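Local coordinates for transketolase (Campylobacter jejuni, PDB 3L84), which belongs to the transketolase family of thiamine diphosphate-binding enzymes and is built from three successive alpha/beta regions in each chain of a two-chain assembly, at residues A[221-226]-A[234-239]. Residues are numbered along the deposited sequence; the frame is centred on the assembly and turned at random.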
loop_
_atom_site.group_PDB
_atom_site.type_symbol
_atom_site.label_atom_id
_atom_site.label_comp_id
_atom_site.label_asym_id
_atom_site.label_seq_id
_atom_site.Cartn_x
_atom_site.Cartn_y
_atom_site.Cartn_z
ATOM N N ASN A 221 -5.397 9.817 -35.621
ATOM C CA ASN A 221 -5.687 11.231 -35.749
ATOM C C ASN A 221 -7.180 11.500 -35.515
ATOM O O ASN A 221 -7.529 12.401 -34.748
ATOM C CB ASN A 221 -5.248 11.775 -37.098
ATOM C CG ASN A 221 -5.444 13.238 -37.199
ATOM O OD1 ASN A 221 -4.842 14.008 -36.465
ATOM N ND2 ASN A 221 -6.275 13.661 -38.152
ATOM N N LYS A 222 -8.048 10.687 -36.122
ATOM C CA LYS A 222 -9.484 10.871 -35.980
ATOM C C LYS A 222 -9.893 10.662 -34.513
ATOM O O LYS A 222 -10.727 11.393 -33.998
ATOM C CB LYS A 222 -10.238 9.895 -36.890
ATOM C CG LYS A 222 -11.743 10.040 -36.838
ATOM C CD LYS A 222 -12.445 9.078 -37.784
ATOM C CE LYS A 222 -13.948 9.219 -37.692
ATOM N NZ LYS A 222 -14.621 8.633 -38.896
ATOM N N ALA A 223 -9.312 9.679 -33.841
ATOM C CA ALA A 223 -9.632 9.416 -32.440
ATOM C C ALA A 223 -9.223 10.581 -31.547
ATOM O O ALA A 223 -9.951 10.977 -30.638
ATOM C CB ALA A 223 -8.963 8.110 -31.960
ATOM N N LEU A 224 -8.060 11.139 -31.812
ATOM C CA LEU A 224 -7.590 12.279 -31.043
ATOM C C LEU A 224 -8.467 13.486 -31.263
ATOM O O LEU A 224 -8.799 14.187 -30.319
ATOM C CB LEU A 224 -6.129 12.583 -31.357
ATOM C CG LEU A 224 -5.126 11.596 -30.766
ATOM C CD1 LEU A 224 -3.702 11.867 -31.288
ATOM C CD2 LEU A 224 -5.141 11.616 -29.220
ATOM N N GLU A 225 -8.888 13.743 -32.510
ATOM C CA GLU A 225 -9.790 14.863 -32.755
ATOM C C GLU A 225 -11.111 14.670 -32.016
ATOM O O GLU A 225 -11.632 15.605 -31.420
ATOM C CB GLU A 225 -10.033 15.068 -34.251
ATOM C CG GLU A 225 -8.806 15.550 -35.024
ATOM C CD GLU A 225 -8.380 16.983 -34.682
ATOM O OE1 GLU A 225 -8.790 17.519 -33.629
ATOM O OE2 GLU A 225 -7.614 17.577 -35.472
ATOM N N GLN A 226 -11.660 13.462 -32.053
ATOM C CA GLN A 226 -12.900 13.178 -31.330
ATOM C C GLN A 226 -12.707 13.299 -29.807
ATOM O O GLN A 226 -13.542 13.906 -29.111
ATOM C CB GLN A 226 -13.374 11.778 -31.677
ATOM C CG GLN A 226 -14.691 11.387 -31.067
ATOM C CD GLN A 226 -15.298 10.189 -31.770
ATOM O OE1 GLN A 226 -14.675 9.595 -32.673
ATOM N NE2 GLN A 226 -16.526 9.836 -31.383
ATOM N N CYS A 234 -11.970 10.737 -21.646
ATOM C CA CYS A 234 -11.991 9.864 -22.815
ATOM C C CYS A 234 -10.905 8.836 -22.787
ATOM O O CYS A 234 -9.743 9.182 -22.546
ATOM C CB CYS A 234 -11.871 10.712 -24.065
ATOM S SG CYS A 234 -12.055 9.828 -25.635
ATOM N N LEU A 235 -11.278 7.593 -23.046
ATOM C CA LEU A 235 -10.375 6.474 -23.187
ATOM C C LEU A 235 -10.289 6.105 -24.645
ATOM O O LEU A 235 -11.317 5.880 -25.271
ATOM C CB LEU A 235 -10.859 5.272 -22.380
ATOM C CG LEU A 235 -10.071 3.973 -22.592
ATOM C CD1 LEU A 235 -8.690 4.114 -21.964
ATOM C CD2 LEU A 235 -10.759 2.744 -22.012
ATOM N N ILE A 236 -9.081 6.035 -25.173
ATOM C CA ILE A 236 -8.802 5.464 -26.479
ATOM C C ILE A 236 -8.151 4.106 -26.256
ATOM O O ILE A 236 -7.049 4.012 -25.718
ATOM C CB ILE A 236 -7.888 6.376 -27.330
ATOM C CG1 ILE A 236 -8.587 7.716 -27.558
ATOM C CG2 ILE A 236 -7.543 5.703 -28.648
ATOM C CD1 ILE A 236 -7.685 8.800 -28.219
ATOM N N ILE A 237 -8.845 3.052 -26.647
ATOM C CA ILE A 237 -8.292 1.701 -26.594
ATOM C C ILE A 237 -7.583 1.466 -27.912
ATOM O O ILE A 237 -8.232 1.323 -28.966
ATOM C CB ILE A 237 -9.388 0.641 -26.388
ATOM C CG1 ILE A 237 -10.198 0.931 -25.118
ATOM C CG2 ILE A 237 -8.795 -0.759 -26.344
ATOM C CD1 ILE A 237 -11.350 -0.061 -24.876
ATOM N N ALA A 238 -6.251 1.489 -27.871
ATOM C CA ALA A 238 -5.471 1.404 -29.108
ATOM C C ALA A 238 -4.872 0.021 -29.230
ATOM O O ALA A 238 -4.027 -0.365 -28.422
ATOM C CB ALA A 238 -4.408 2.474 -29.121
ATOM N N LYS A 239 -5.365 -0.775 -30.170
ATOM C CA LYS A 239 -4.816 -2.111 -30.366
ATOM C C LYS A 239 -3.469 -2.007 -31.070
ATOM O O LYS A 239 -3.381 -1.442 -32.155
ATOM C CB LYS A 239 -5.783 -2.947 -31.172
ATOM C CG LYS A 239 -5.392 -4.408 -31.232
ATOM C CD LYS A 239 -6.551 -5.289 -31.702
ATOM C CE LYS A 239 -6.102 -6.732 -31.825
ATOM N NZ LYS A 239 -4.944 -6.855 -32.766
#
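Ile-236 meets Ala-223 and Leu-224 chiefly through its CD1 methyl. Its CB points from the strand toward helix 217-228. CG1 lies anti to the carbonyl carbon (chi1 -61°), and the chain runs on extended (chi2 171°). This carries CD1 up to the helix surface. CD1 of Ile-236 sits 4.0 Å from CB of Ala-223. CD2 of Leu-224 is 3.9 Å from CD1 of Ile-236. The carbonyl O of Ala-223 is also 4.0 Å from CD1 of Ile-236, a van der Waals approach. The CG2 branch of Ile-236, anti to the backbone N, lies 4.3 Å from CB of Ala-223.

The two helix residues reach Ile-236 in different ways. Ala-223 turns its CB toward the strand, and the short side chain is consistent with the near approach of the helix: the CA atoms of Ala-223 and Ile-236 are 7.2 Å apart. The CB of Leu-224 points away from the strand, but one branch comes back. Its CD2 methyl touches Ile-236, and the two side chains cross at about a right angle.

The segments belong to the beta-alpha-beta unit of strand 208-213, helix 217-228 and strand 234-239. This unit lies in the thiamine diphosphate-binding region, where strand 234-239 runs between strands 175-181 and 208-213 of a parallel sheet. The helix packs on one face of that sheet through small and branched apolar side chains, all three buried. Ile-212 of strand 208-213 touches both Ala-223 and Ile-236, while Ile-176 touches Ile-236 from strand 175-181. Leu-224 also packs on Val-41 and Leu-42 of helix 30-42.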